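PDB 5DYN: putative peptidase from Bacteroides fragilis, which is a clostripain-family (C11) cysteine protease, here as its C-terminal part, and probably activates the B. fragilis toxin by proteolytic cleavage. Local coordinates for residues N121-T126 with W177-F181; V129-I134 with I167-D173; Y156-R162 with D207-T213; N224-Q228 with T241-K245. All coordinates share one frame. Numbering follows the deposited sequence.

Interaction 1. Residues N121-T126 with W177-F181; sequences NLAVAT and WREAF. With NA (sodium ion), chain H.
Both segments are regular alpha-helix, 121-126 from helix 119-127 and 177-181 from helix 172-182. The axes of these two short segments approach to 9.0 Å and run nearly antiparallel, at a signed crossing angle of -165°. The register sets the CA atoms of Leu122 and Ala180 5.7 Å apart and those of Ala125 and Trp177 5.4 Å apart. Small residues permit this approach: CB of Ala125 meets CB of Ala180 at 3.6 Å and CD1 of Trp177 at 3.8 Å. Leu122 (chi1 t, chi2 p) brings CD1 to 4.0 Å from both CZ2 of Trp177 and CB of Phe181. The pair is an antiparallel helix packing of the clostripain-family domain, with helix 160-167 against Trp177 and Trp232 of helix 231-236 against Leu122 and Thr126. One polar link crosses the interface: NE1 of Trp177 (chi1 t, chi2 92°) donates a hydrogen bond to OG1 of Thr126 at 3.1 Å, the hydroxyl lying at the indole edge. Thr126 (chi1 m) gives its OG1 proton to O of Leu122 one turn earlier at 2.7 Å. O of Ala180 binds a sodium ion at 2.6 Å, with Glu118 as a further ligand; Glu118 also accepts from ND2 of Asn121.

Interaction 2. Residues V129-I134 with I167-D173; sequences VLPRYI and ITAGNGD
Residues 130-133 form a short helical turn that Ile134 leaves with phi/psi of -130/77°. Opposite, Ile167 lies in the last turn of helix 160-167, Ala169 (51/30°) first leaves helical phi/psi in a Schellman motif, and a type I' turn from Thr168 to Asn171 leads to helix 172-182. Asn171, chi1 p, is its N-cap, OD1 accepting weakly from N of Asp173 at 2.9 Å. Nearest CA atoms are Tyr133 and Ile167, 6.2 Å, and Val129 and Asp173, 7.1 Å apart. CD1 of Ile167 (chi1 p, chi2 t) meets CG1 of Val129 at 3.9 Å and CD1 of both Leu130 and Ile134 at 4.2 Å. Tyr133 (chi1 m, chi2 90°) lays one ring face on CG2 of Thr168, a CH-pi contact 3.9 Å from the centroid and 9° off the normal. Its OH donates to OD2 of Asp173 at 2.3 Å, very short, and accepts from ND2 of Asn171 at 2.7 Å. Thus a short helix packs against the turn linking helix 160-167 to helix 172-182. The extended Arg132 places NH2 3.0 Å from OD2 of Asp173, well outside the guanidinium plane, so this salt bridge is electrostatic, while directional bonding to that oxygen comes from the tyrosine hydroxyl.

Interaction 3. Residues Y156-R162 with D207-T213; sequences YYYDLDR and DAKGLST. With NA (sodium ion), chain J; NA (sodium ion), chain I; NA (sodium ion), chain G.
A buried two-stranded antiparallel pairing near the chain's centre joins strand 158-159, at the start of helix 160-167, to strand 212-213. Tyr158 and Thr213 form the hydrogen-bonded pair (CA-CA 5.3 Å), Tyr158 N to Thr213 O 2.9 Å and Thr213 N to Tyr158 O 2.6 Å; Asp159 and Ser212 form the non-hydrogen-bonded pair (CA-CA 4.6 Å). Just beyond, Leu160 N in the first helical turn donates to Leu211 O at 3.0 Å. Asp159, chi1 t, is the helix N-cap: OD2 accepts from Arg162 N at 2.8 Å, while OD1 takes Lys209 N at 2.9 Å and also pairs with Tyr148. This strand-to-helix junction of the clostripain-family domain carries a salt-bridge network: Asp161 OD2 lies 2.8 Å from Lys209 NZ and 3.0 Å from Arg162 NE (its OD1 hydrogen-bonds Tyr174), and Arg162 NH1 reaches Asp207 OD2 weakly at 3.5 Å. Separate sodium ions bind Ser212 OG, Asp207 OD1 and Thr213 OG1, each at 2.7 Å. Tyr157 OH hydrogen-bonds Glu120 of the other chain.

Interaction 4. Residues N224-Q228 with T241-K245; sequences NTSYQ and TGWYK. Unlike the reference sequence in segment 224-228: Thr225 (reference Ala). With NA (sodium ion), chain G.
The C-terminal loop of the clostripain-family domain folds back here onto the end of helix 221-227, chiefly through one inserted tyrosine. Segment 224-228 is helical through its first residues; 241-245 has no regular strand or helix, but Thr241 O accepts from N of Tyr244 at 3.2 Å and N of Lys245 at 2.9 Å. The backbones stay apart, the nearest CA atoms, Gln228 and Tyr244, being 8.7 Å from each other, so side chains span the gap. Tyr244 (chi1 m, chi2 -70°) has the largest share of the buried surface, 102 of 231 Å²: its OH donates to O of Asn224 at 2.9 Å, and its CE1 lies 3.6 Å from CG of Gln228. Gln228 (chi1 m, chi2 t) is extended past the ring, its NE2 bonded to Tyr233. Asn224, chi1 m, brings ND2 3.7 Å from CZ3 of Trp243, whose chi1 of -95° lies between wells; the amide itself is held by Tyr214 and Arg217, and Trp243 NE1 by Gln138. Tyr227 adopts chi1 t with chi2 59°, and its ring also meets Trp122 of the other peptidase chain edge-to-face. With Thr213, Trp232 and Trp238, Tyr227 completes a sodium site, which sits beside this contact. On the ring edge of Tyr227, CD2 lies 4.0 Å from Tyr244 OH, while Tyr227 OH is 2.8 Å from the sodium.

How the interactions relate
All four contacts lie in the same clostripain-family region. Interactions 1 and 2 share helix 172-182, with centres about 12 Å apart, and touch where Trp177 meets Val129; along the chain interaction 2 falls between the two segments of interaction 1. Interaction 3, about 14 Å from interaction 1 between centres, alternates with both along the sequence and meets interaction 1 through Asp161 and Lys209 packed on Trp177, Arg178 and Phe181. Interaction 4 follows last and reaches interaction 2 where Ile134 O meets Gly242 N at 2.8 Å, a probable hydrogen bond. It shares a sodium ion with interaction 3, which ties helix 221-227 to strand 212-213, while the C-terminal loop 241-245 joins that helix to segment 129-134.

Interaction 1. Residues N121-T126 with W177-F181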
loop_
_atom_site.group_PDB
_atom_site.type_symbol
_atom_site.label_atom_id
_atom_site.label_comp_id
_atom_site.label_asym_id
_atom_site.label_seq_id
_atom_site.Cartn_x
_atom_site.Cartn_y
_atom_site.Cartn_z
ATOM N N ASN B 121 -5.779 16.835 8.229
ATOM C CA ASN B 121 -6.271 18.025 7.541
ATOM C C ASN B 121 -7.256 17.650 6.438
ATOM O O ASN B 121 -8.238 18.353 6.197
ATOM C CB ASN B 121 -5.112 18.834 6.946
ATOM C CG ASN B 121 -4.212 19.441 8.006
ATOM O OD1 ASN B 121 -4.581 19.532 9.177
ATOM N ND2 ASN B 121 -3.022 19.871 7.595
ATOM N N LEU B 122 -6.977 16.536 5.766
ATOM C CA LEU B 122 -7.828 16.056 4.685
ATOM C C LEU B 122 -9.191 15.610 5.212
ATOM O O LEU B 122 -10.223 15.889 4.602
ATOM C CB LEU B 122 -7.149 14.907 3.937
ATOM C CG LEU B 122 -7.858 14.423 2.671
ATOM C CD1 LEU B 122 -8.045 15.572 1.690
ATOM C CD2 LEU B 122 -7.081 13.281 2.033
ATOM N N ALA B 123 -9.184 14.922 6.350
ATOM C CA ALA B 123 -10.419 14.489 6.995
ATOM C C ALA B 123 -11.285 15.685 7.381
ATOM O O ALA B 123 -12.509 15.644 7.253
ATOM C CB ALA B 123 -10.111 13.639 8.219
ATOM N N VAL B 124 -10.644 16.748 7.858
ATOM C CA VAL B 124 -11.350 17.980 8.183
ATOM C C VAL B 124 -11.964 18.571 6.921
ATOM O O VAL B 124 -13.151 18.892 6.888
ATOM C CB VAL B 124 -10.417 19.022 8.841
ATOM C CG1 VAL B 124 -11.157 20.331 9.071
ATOM C CG2 VAL B 124 -9.861 18.489 10.150
ATOM N N ALA B 125 -11.143 18.697 5.883
ATOM C CA ALA B 125 -11.583 19.232 4.601
ATOM C C ALA B 125 -12.758 18.443 4.038
ATOM O O ALA B 125 -13.723 19.021 3.536
ATOM C CB ALA B 125 -10.436 19.233 3.610
ATOM N N THR B 126 -12.670 17.121 4.128
ATOM C CA THR B 126 -13.700 16.248 3.578
ATOM C C THR B 126 -15.003 16.360 4.366
ATOM O O THR B 126 -16.091 16.293 3.791
ATOM C CB THR B 126 -13.229 14.785 3.557
ATOM O OG1 THR B 126 -11.935 14.710 2.942
ATOM C CG2 THR B 126 -14.195 13.928 2.778
ATOM N N TRP B 177 -11.386 22.168 -0.901
ATOM C CA TRP B 177 -11.023 20.794 -0.582
ATOM C C TRP B 177 -9.756 20.384 -1.323
ATOM O O TRP B 177 -8.882 19.722 -0.761
ATOM C CB TRP B 177 -12.168 19.839 -0.929
ATOM C CG TRP B 177 -11.854 18.408 -0.634
ATOM C CD1 TRP B 177 -12.113 17.736 0.523
ATOM C CD2 TRP B 177 -11.216 17.469 -1.510
ATOM N NE1 TRP B 177 -11.676 16.437 0.424
ATOM C CE2 TRP B 177 -11.121 16.248 -0.814
ATOM C CE3 TRP B 177 -10.713 17.544 -2.814
ATOM C CZ2 TRP B 177 -10.546 15.108 -1.378
ATOM C CZ3 TRP B 177 -10.143 16.412 -3.372
ATOM C CH2 TRP B 177 -10.065 15.211 -2.655
ATOM N N ARG B 178 -9.668 20.789 -2.586
ATOM C CA ARG B 178 -8.529 20.468 -3.436
ATOM C C ARG B 178 -7.219 21.012 -2.867
ATOM O O ARG B 178 -6.160 20.405 -3.037
ATOM C CB ARG B 178 -8.762 21.016 -4.845
ATOM C CG ARG B 178 -7.599 20.832 -5.793
ATOM C CD ARG B 178 -7.239 19.370 -5.956
ATOM N NE ARG B 178 -6.165 19.203 -6.929
ATOM C CZ ARG B 178 -6.360 19.078 -8.237
ATOM N NH1 ARG B 178 -7.591 19.093 -8.732
ATOM N NH2 ARG B 178 -5.324 18.934 -9.051
ATOM N N GLU B 179 -7.300 22.152 -2.185
ATOM C CA GLU B 179 -6.133 22.742 -1.536
ATOM C C GLU B 179 -5.571 21.805 -0.473
ATOM O O GLU B 179 -4.357 21.640 -0.352
ATOM C CB GLU B 179 -6.482 24.096 -0.909
ATOM C CG GLU B 179 -6.737 25.206 -1.918
ATOM C CD GLU B 179 -6.922 26.564 -1.266
ATOM O OE1 GLU B 179 -7.681 26.658 -0.277
ATOM O OE2 GLU B 179 -6.305 27.540 -1.745
ATOM N N ALA B 180 -6.467 21.192 0.292
ATOM C CA ALA B 180 -6.062 20.281 1.352
ATOM C C ALA B 180 -5.550 18.964 0.784
ATOM O O ALA B 180 -4.644 18.350 1.347
ATOM C CB ALA B 180 -7.218 20.031 2.301
ATOM N N PHE B 181 -6.131 18.534 -0.333
ATOM C CA PHE B 181 -5.748 17.268 -0.950
ATOM C C PHE B 181 -4.399 17.371 -1.651
ATOM O O PHE B 181 -3.633 16.408 -1.680
ATOM C CB PHE B 181 -6.815 16.802 -1.944
ATOM C CG PHE B 181 -6.484 15.497 -2.615
ATOM C CD1 PHE B 181 -6.719 14.291 -1.969
ATOM C CD2 PHE B 181 -5.935 15.474 -3.886
ATOM C CE1 PHE B 181 -6.414 13.087 -2.581
ATOM C CE2 PHE B 181 -5.625 14.272 -4.504
ATOM C CZ PHE B 181 -5.866 13.078 -3.851
HETATM NA NA NA H . -3.977 18.591 3.842
#

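Interaction 2. Residues V129-I134 with I167-D173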
loop_
_atom_site.group_PDB
_atom_site.type_symbol
_atom_site.label_atom_id
_atom_site.label_comp_id
_atom_site.label_asym_id
_atom_site.label_seq_id
_atom_site.Cartn_x
_atom_site.Cartn_y
_atom_site.Cartn_z
ATOM N N VAL B 129 -17.376 18.879 3.225
ATOM C CA VAL B 129 -17.979 18.628 1.920
ATOM C C VAL B 129 -19.105 17.599 1.965
ATOM O O VAL B 129 -20.226 17.875 1.538
ATOM C CB VAL B 129 -16.923 18.142 0.907
ATOM C CG1 VAL B 129 -17.585 17.740 -0.402
ATOM C CG2 VAL B 129 -15.866 19.215 0.678
ATOM N N LEU B 130 -18.793 16.416 2.489
ATOM C CA LEU B 130 -19.675 15.250 2.400
ATOM C C LEU B 130 -21.116 15.442 2.911
ATOM O O LEU B 130 -22.057 15.107 2.193
ATOM C CB LEU B 130 -19.027 14.065 3.126
ATOM C CG LEU B 130 -18.238 13.088 2.253
ATOM C CD1 LEU B 130 -17.438 13.820 1.189
ATOM C CD2 LEU B 130 -17.325 12.225 3.114
ATOM N N PRO B 131 -21.304 15.960 4.143
ATOM C CA PRO B 131 -22.697 16.096 4.593
ATOM C C PRO B 131 -23.472 17.101 3.752
ATOM O O PRO B 131 -24.674 16.956 3.546
ATOM C CB PRO B 131 -22.560 16.597 6.038
ATOM C CG PRO B 131 -21.149 16.303 6.429
ATOM C CD PRO B 131 -20.356 16.423 5.172
ATOM N N ARG B 132 -22.758 18.105 3.263
ATOM C CA ARG B 132 -23.345 19.216 2.529
ATOM C C ARG B 132 -23.799 18.821 1.124
ATOM O O ARG B 132 -24.756 19.387 0.591
ATOM C CB ARG B 132 -22.328 20.358 2.463
ATOM C CG ARG B 132 -22.823 21.661 1.880
ATOM C CD ARG B 132 -21.862 22.777 2.261
ATOM N NE ARG B 132 -21.891 23.897 1.325
ATOM C CZ ARG B 132 -21.043 24.920 1.367
ATOM N NH1 ARG B 132 -20.100 24.960 2.299
ATOM N NH2 ARG B 132 -21.132 25.898 0.475
ATOM N N TYR B 133 -23.119 17.845 0.528
ATOM C CA TYR B 133 -23.395 17.466 -0.855
ATOM C C TYR B 133 -23.940 16.049 -0.987
ATOM O O TYR B 133 -24.191 15.575 -2.093
ATOM C CB TYR B 133 -22.131 17.614 -1.704
ATOM C CG TYR B 133 -21.752 19.053 -1.954
ATOM C CD1 TYR B 133 -20.902 19.726 -1.087
ATOM C CD2 TYR B 133 -22.253 19.743 -3.051
ATOM C CE1 TYR B 133 -20.556 21.040 -1.308
ATOM C CE2 TYR B 133 -21.914 21.059 -3.280
ATOM C CZ TYR B 133 -21.064 21.704 -2.405
ATOM O OH TYR B 133 -20.719 23.018 -2.625
ATOM N N ILE B 134 -24.109 15.373 0.143
ATOM C CA ILE B 134 -24.713 14.045 0.155
ATOM C C ILE B 134 -25.808 14.027 1.215
ATOM O O ILE B 134 -25.628 13.500 2.314
ATOM C CB ILE B 134 -23.676 12.940 0.436
ATOM C CG1 ILE B 134 -22.443 13.121 -0.453
ATOM C CG2 ILE B 134 -24.289 11.561 0.224
ATOM C CD1 ILE B 134 -21.350 12.116 -0.190
ATOM N N ILE B 167 -19.408 15.356 -6.934
ATOM C CA ILE B 167 -20.511 15.739 -6.060
ATOM C C ILE B 167 -20.565 17.242 -5.807
ATOM O O ILE B 167 -21.604 17.773 -5.417
ATOM C CB ILE B 167 -20.433 15.003 -4.709
ATOM C CG1 ILE B 167 -19.214 15.465 -3.909
ATOM C CG2 ILE B 167 -20.390 13.498 -4.930
ATOM C CD1 ILE B 167 -19.118 14.826 -2.544
ATOM N N THR B 168 -19.449 17.931 -6.030
ATOM C CA THR B 168 -19.419 19.382 -5.880
ATOM C C THR B 168 -19.462 20.079 -7.234
ATOM O O THR B 168 -19.394 21.304 -7.304
ATOM C CB THR B 168 -18.163 19.859 -5.122
ATOM O OG1 THR B 168 -16.996 19.561 -5.896
ATOM C CG2 THR B 168 -18.061 19.183 -3.767
ATOM N N ALA B 169 -19.560 19.290 -8.302
ATOM C CA ALA B 169 -19.556 19.809 -9.667
ATOM C C ALA B 169 -18.369 20.739 -9.908
ATOM O O ALA B 169 -18.450 21.673 -10.705
ATOM C CB ALA B 169 -20.863 20.529 -9.967
ATOM N N GLY B 170 -17.274 20.480 -9.199
ATOM C CA GLY B 170 -16.074 21.287 -9.300
ATOM C C GLY B 170 -16.260 22.747 -8.933
ATOM O O GLY B 170 -15.598 23.615 -9.500
ATOM N N ASN B 171 -17.149 23.031 -7.985
ATOM C CA ASN B 171 -17.396 24.417 -7.601
ATOM C C ASN B 171 -16.314 24.951 -6.667
ATOM O O ASN B 171 -15.211 24.408 -6.606
ATOM C CB ASN B 171 -18.779 24.571 -6.954
ATOM C CG ASN B 171 -18.941 23.751 -5.684
ATOM O OD1 ASN B 171 -17.974 23.233 -5.126
ATOM N ND2 ASN B 171 -20.181 23.632 -5.220
ATOM N N GLY B 172 -16.641 26.012 -5.937
ATOM C CA GLY B 172 -15.692 26.639 -5.035
ATOM C C GLY B 172 -15.355 25.775 -3.835
ATOM O O GLY B 172 -14.271 25.894 -3.263
ATOM N N ASP B 173 -16.286 24.907 -3.447
ATOM C CA ASP B 173 -16.044 23.982 -2.347
ATOM C C ASP B 173 -15.018 22.934 -2.742
ATOM O O ASP B 173 -14.260 22.451 -1.902
ATOM C CB ASP B 173 -17.340 23.303 -1.909
ATOM C CG ASP B 173 -18.198 24.201 -1.053
ATOM O OD1 ASP B 173 -17.655 25.179 -0.497
ATOM O OD2 ASP B 173 -19.411 23.930 -0.932
#

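Interaction 3. Residues Y156-R162 with D207-T213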
loop_
_atom_site.group_PDB
_atom_site.type_symbol
_atom_site.label_atom_id
_atom_site.label_comp_id
_atom_site.label_asym_id
_atom_site.label_seq_id
_atom_site.Cartn_x
_atom_site.Cartn_y
_atom_site.Cartn_z
ATOM N N TYR B 156 -14.736 -1.689 -5.544
ATOM C CA TYR B 156 -14.528 -1.131 -4.211
ATOM C C TYR B 156 -13.917 0.262 -4.206
ATOM O O TYR B 156 -14.278 1.100 -3.386
ATOM C CB TYR B 156 -13.622 -2.049 -3.389
ATOM C CG TYR B 156 -14.205 -3.401 -3.052
ATOM C CD1 TYR B 156 -15.576 -3.620 -3.074
ATOM C CD2 TYR B 156 -13.375 -4.458 -2.698
ATOM C CE1 TYR B 156 -16.105 -4.861 -2.757
ATOM C CE2 TYR B 156 -13.891 -5.700 -2.381
ATOM C CZ TYR B 156 -15.254 -5.897 -2.411
ATOM O OH TYR B 156 -15.760 -7.137 -2.095
ATOM N N TYR B 157 -12.977 0.503 -5.113
ATOM C CA TYR B 157 -12.111 1.669 -5.000
ATOM C C TYR B 157 -12.287 2.671 -6.136
ATOM O O TYR B 157 -12.083 2.346 -7.305
ATOM C CB TYR B 157 -10.650 1.218 -4.933
ATOM C CG TYR B 157 -10.445 -0.003 -4.068
ATOM C CD1 TYR B 157 -10.412 0.101 -2.682
ATOM C CD2 TYR B 157 -10.296 -1.263 -4.636
ATOM C CE1 TYR B 157 -10.233 -1.016 -1.885
ATOM C CE2 TYR B 157 -10.118 -2.385 -3.847
ATOM C CZ TYR B 157 -10.087 -2.255 -2.473
ATOM O OH TYR B 157 -9.908 -3.366 -1.685
ATOM N N TYR B 158 -12.661 3.895 -5.775
ATOM C CA TYR B 158 -12.766 4.989 -6.731
ATOM C C TYR B 158 -11.798 6.104 -6.366
ATOM O O TYR B 158 -11.376 6.215 -5.217
ATOM C CB TYR B 158 -14.188 5.541 -6.775
ATOM C CG TYR B 158 -15.199 4.613 -7.398
ATOM C CD1 TYR B 158 -15.821 3.627 -6.645
ATOM C CD2 TYR B 158 -15.542 4.730 -8.740
ATOM C CE1 TYR B 158 -16.756 2.778 -7.213
ATOM C CE2 TYR B 158 -16.475 3.890 -9.315
ATOM C CZ TYR B 158 -17.077 2.915 -8.547
ATOM O OH TYR B 158 -18.005 2.074 -9.115
ATOM N N ASP B 159 -11.450 6.933 -7.340
ATOM C CA ASP B 159 -10.561 8.055 -7.080
ATOM C C ASP B 159 -11.251 9.095 -6.199
ATOM O O ASP B 159 -12.318 9.598 -6.541
ATOM C CB ASP B 159 -10.096 8.688 -8.388
ATOM C CG ASP B 159 -9.103 9.805 -8.165
ATOM O OD1 ASP B 159 -7.918 9.504 -7.908
ATOM O OD2 ASP B 159 -9.510 10.984 -8.241
ATOM N N LEU B 160 -10.634 9.405 -5.062
ATOM C CA LEU B 160 -11.218 10.325 -4.089
ATOM C C LEU B 160 -11.422 11.723 -4.659
ATOM O O LEU B 160 -12.492 12.315 -4.505
ATOM C CB LEU B 160 -10.340 10.398 -2.837
ATOM C CG LEU B 160 -10.739 11.440 -1.788
ATOM C CD1 LEU B 160 -12.092 11.107 -1.187
ATOM C CD2 LEU B 160 -9.677 11.548 -0.704
ATOM N N ASP B 161 -10.395 12.245 -5.319
ATOM C CA ASP B 161 -10.450 13.594 -5.863
ATOM C C ASP B 161 -11.554 13.758 -6.904
ATOM O O ASP B 161 -12.297 14.740 -6.878
ATOM C CB ASP B 161 -9.104 13.977 -6.474
ATOM C CG ASP B 161 -9.166 15.285 -7.237
ATOM O OD1 ASP B 161 -9.064 16.351 -6.591
ATOM O OD2 ASP B 161 -9.318 15.246 -8.478
ATOM N N ARG B 162 -11.665 12.799 -7.816
ATOM C CA ARG B 162 -12.679 12.870 -8.861
ATOM C C ARG B 162 -14.084 12.704 -8.291
ATOM O O ARG B 162 -15.049 13.248 -8.829
ATOM C CB ARG B 162 -12.413 11.818 -9.939
ATOM C CG ARG B 162 -11.164 12.078 -10.767
ATOM C CD ARG B 162 -11.312 13.324 -11.630
ATOM N NE ARG B 162 -10.964 14.546 -10.912
ATOM C CZ ARG B 162 -11.120 15.774 -11.399
ATOM N NH1 ARG B 162 -11.621 15.952 -12.614
ATOM N NH2 ARG B 162 -10.774 16.823 -10.668
ATOM N N ASP B 207 -6.986 12.283 -15.153
ATOM C CA ASP B 207 -7.293 13.213 -14.070
ATOM C C ASP B 207 -7.362 12.520 -12.708
ATOM O O ASP B 207 -7.675 13.151 -11.700
ATOM C CB ASP B 207 -8.608 13.952 -14.349
ATOM C CG ASP B 207 -9.773 13.012 -14.600
ATOM O OD1 ASP B 207 -9.621 11.789 -14.398
ATOM O OD2 ASP B 207 -10.853 13.504 -14.992
ATOM N N ALA B 208 -7.079 11.221 -12.684
ATOM C CA ALA B 208 -6.975 10.498 -11.421
ATOM C C ALA B 208 -5.764 11.015 -10.646
ATOM O O ALA B 208 -4.776 11.443 -11.244
ATOM C CB ALA B 208 -6.868 9.004 -11.660
ATOM N N LYS B 209 -5.838 10.981 -9.320
ATOM C CA LYS B 209 -4.780 11.559 -8.501
ATOM C C LYS B 209 -4.022 10.508 -7.692
ATOM O O LYS B 209 -3.013 10.820 -7.059
ATOM C CB LYS B 209 -5.356 12.628 -7.572
ATOM C CG LYS B 209 -6.110 13.743 -8.293
ATOM C CD LYS B 209 -5.293 14.354 -9.421
ATOM C CE LYS B 209 -5.910 15.661 -9.909
ATOM N NZ LYS B 209 -7.313 15.487 -10.379
ATOM N N GLY B 210 -4.511 9.271 -7.705
ATOM C CA GLY B 210 -3.767 8.156 -7.139
ATOM C C GLY B 210 -4.095 7.726 -5.720
ATOM O O GLY B 210 -3.387 6.902 -5.144
ATOM N N LEU B 211 -5.164 8.277 -5.154
ATOM C CA LEU B 211 -5.615 7.872 -3.827
ATOM C C LEU B 211 -7.072 7.449 -3.900
ATOM O O LEU B 211 -7.927 8.223 -4.330
ATOM C CB LEU B 211 -5.438 9.004 -2.814
ATOM C CG LEU B 211 -5.746 8.660 -1.352
ATOM C CD1 LEU B 211 -4.738 7.654 -0.808
ATOM C CD2 LEU B 211 -5.777 9.914 -0.492
ATOM N N SER B 212 -7.356 6.220 -3.483
ATOM C CA SER B 212 -8.699 5.679 -3.637
ATOM C C SER B 212 -9.595 5.982 -2.443
ATOM O O SER B 212 -9.123 6.326 -1.359
ATOM C CB SER B 212 -8.648 4.168 -3.857
ATOM O OG SER B 212 -8.407 3.494 -2.637
ATOM N N THR B 213 -10.896 5.843 -2.665
ATOM C CA THR B 213 -11.885 5.965 -1.610
ATOM C C THR B 213 -12.993 4.947 -1.829
ATOM O O THR B 213 -13.185 4.456 -2.941
ATOM C CB THR B 213 -12.503 7.371 -1.559
ATOM O OG1 THR B 213 -13.430 7.446 -0.468
ATOM C CG2 THR B 213 -13.240 7.672 -2.858
HETATM NA NA NA J . -7.255 1.154 -3.352
HETATM NA NA NA I . -11.633 10.116 -13.730
HETATM NA NA NA G . -14.210 8.251 1.993
HETATM O O HOH W 1 -7.696 10.571 -5.498
#

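Interaction 4. Residues N224-Q228 with T241-K245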
loop_
_atom_site.group_PDB
_atom_site.type_symbol
_atom_site.label_atom_id
_atom_site.label_comp_id
_atom_site.label_asym_id
_atom_site.label_seq_id
_atom_site.Cartn_x
_atom_site.Cartn_y
_atom_site.Cartn_z
ATOM N N ASN B 224 -21.435 -1.474 3.339
ATOM C CA ASN B 224 -21.698 -0.121 3.818
ATOM C C ASN B 224 -21.630 -0.075 5.340
ATOM O O ASN B 224 -21.156 0.898 5.929
ATOM C CB ASN B 224 -23.065 0.375 3.339
ATOM C CG ASN B 224 -23.209 0.333 1.829
ATOM O OD1 ASN B 224 -22.222 0.411 1.095
ATOM N ND2 ASN B 224 -24.444 0.211 1.357
ATOM N N THR B 225 -22.113 -1.147 5.965
ATOM C CA THR B 225 -22.059 -1.301 7.410
ATOM C C THR B 225 -20.617 -1.464 7.875
ATOM O O THR B 225 -20.193 -0.830 8.841
ATOM C CB THR B 225 -22.895 -2.515 7.876
ATOM O OG1 THR B 225 -24.277 -2.296 7.564
ATOM C CG2 THR B 225 -22.753 -2.723 9.373
ATOM N N SER B 226 -19.865 -2.309 7.173
ATOM C CA SER B 226 -18.457 -2.541 7.492
ATOM C C SER B 226 -17.632 -1.260 7.415
ATOM O O SER B 226 -16.691 -1.074 8.179
ATOM C CB SER B 226 -17.859 -3.584 6.550
ATOM O OG SER B 226 -18.541 -4.819 6.650
ATOM N N TYR B 227 -17.994 -0.382 6.486
ATOM C CA TYR B 227 -17.267 0.865 6.285
ATOM C C TYR B 227 -17.408 1.789 7.491
ATOM O O TYR B 227 -16.571 2.662 7.715
ATOM C CB TYR B 227 -17.759 1.569 5.018
ATOM C CG TYR B 227 -16.873 2.703 4.552
ATOM C CD1 TYR B 227 -15.543 2.478 4.227
ATOM C CD2 TYR B 227 -17.370 3.994 4.419
ATOM C CE1 TYR B 227 -14.730 3.503 3.795
ATOM C CE2 TYR B 227 -16.562 5.030 3.984
ATOM C CZ TYR B 227 -15.240 4.776 3.674
ATOM O OH TYR B 227 -14.421 5.794 3.237
ATOM N N GLN B 228 -18.464 1.589 8.274
ATOM C CA GLN B 228 -18.670 2.381 9.481
ATOM C C GLN B 228 -17.667 2.015 10.575
ATOM O O GLN B 228 -17.626 2.653 11.627
ATOM C CB GLN B 228 -20.094 2.202 10.004
ATOM C CG GLN B 228 -21.164 2.518 8.981
ATOM C CD GLN B 228 -22.559 2.452 9.569
ATOM O OE1 GLN B 228 -23.287 1.482 9.361
ATOM N NE2 GLN B 228 -22.941 3.488 10.305
ATOM N N THR B 241 -23.831 12.160 6.373
ATOM C CA THR B 241 -24.476 12.155 5.061
ATOM C C THR B 241 -25.826 11.452 5.144
ATOM O O THR B 241 -26.128 10.789 6.133
ATOM C CB THR B 241 -23.612 11.459 3.982
ATOM O OG1 THR B 241 -23.419 10.083 4.329
ATOM C CG2 THR B 241 -22.261 12.142 3.836
ATOM N N GLY B 242 -26.632 11.594 4.097
ATOM C CA GLY B 242 -27.929 10.942 4.043
ATOM C C GLY B 242 -27.826 9.429 3.985
ATOM O O GLY B 242 -28.800 8.723 4.244
ATOM N N TRP B 243 -26.642 8.932 3.642
ATOM C CA TRP B 243 -26.401 7.496 3.567
ATOM C C TRP B 243 -26.348 6.842 4.941
ATOM O O TRP B 243 -26.642 5.656 5.078
ATOM C CB TRP B 243 -25.097 7.212 2.814
ATOM C CG TRP B 243 -25.291 6.940 1.359
ATOM C CD1 TRP B 243 -25.232 7.845 0.339
ATOM C CD2 TRP B 243 -25.582 5.674 0.757
ATOM N NE1 TRP B 243 -25.469 7.220 -0.859
ATOM C CE2 TRP B 243 -25.685 5.886 -0.631
ATOM C CE3 TRP B 243 -25.768 4.381 1.257
ATOM C CZ2 TRP B 243 -25.963 4.856 -1.525
ATOM C CZ3 TRP B 243 -26.042 3.359 0.368
ATOM C CH2 TRP B 243 -26.139 3.602 -1.006
ATOM N N TYR B 244 -25.976 7.613 5.959
ATOM C CA TYR B 244 -25.731 7.039 7.280
ATOM C C TYR B 244 -26.456 7.739 8.431
ATOM O O TYR B 244 -26.672 7.131 9.480
ATOM C CB TYR B 244 -24.228 7.032 7.565
ATOM C CG TYR B 244 -23.442 6.061 6.713
ATOM C CD1 TYR B 244 -23.567 4.691 6.898
ATOM C CD2 TYR B 244 -22.569 6.515 5.729
ATOM C CE1 TYR B 244 -22.853 3.796 6.125
ATOM C CE2 TYR B 244 -21.848 5.628 4.952
ATOM C CZ TYR B 244 -21.994 4.269 5.156
ATOM O OH TYR B 244 -21.282 3.374 4.392
ATOM N N LYS B 245 -26.822 9.005 8.246
ATOM C CA LYS B 245 -27.451 9.774 9.319
ATOM C C LYS B 245 -28.863 9.284 9.611
ATOM O O LYS B 245 -29.290 9.256 10.767
ATOM C CB LYS B 245 -27.476 11.264 8.973
ATOM C CG LYS B 245 -28.821 11.760 8.474
ATOM C CD LYS B 245 -28.773 13.244 8.146
ATOM C CE LYS B 245 -29.814 13.604 7.095
ATOM N NZ LYS B 245 -30.899 14.444 7.669
HETATM NA NA NA G . -14.210 8.251 1.993
#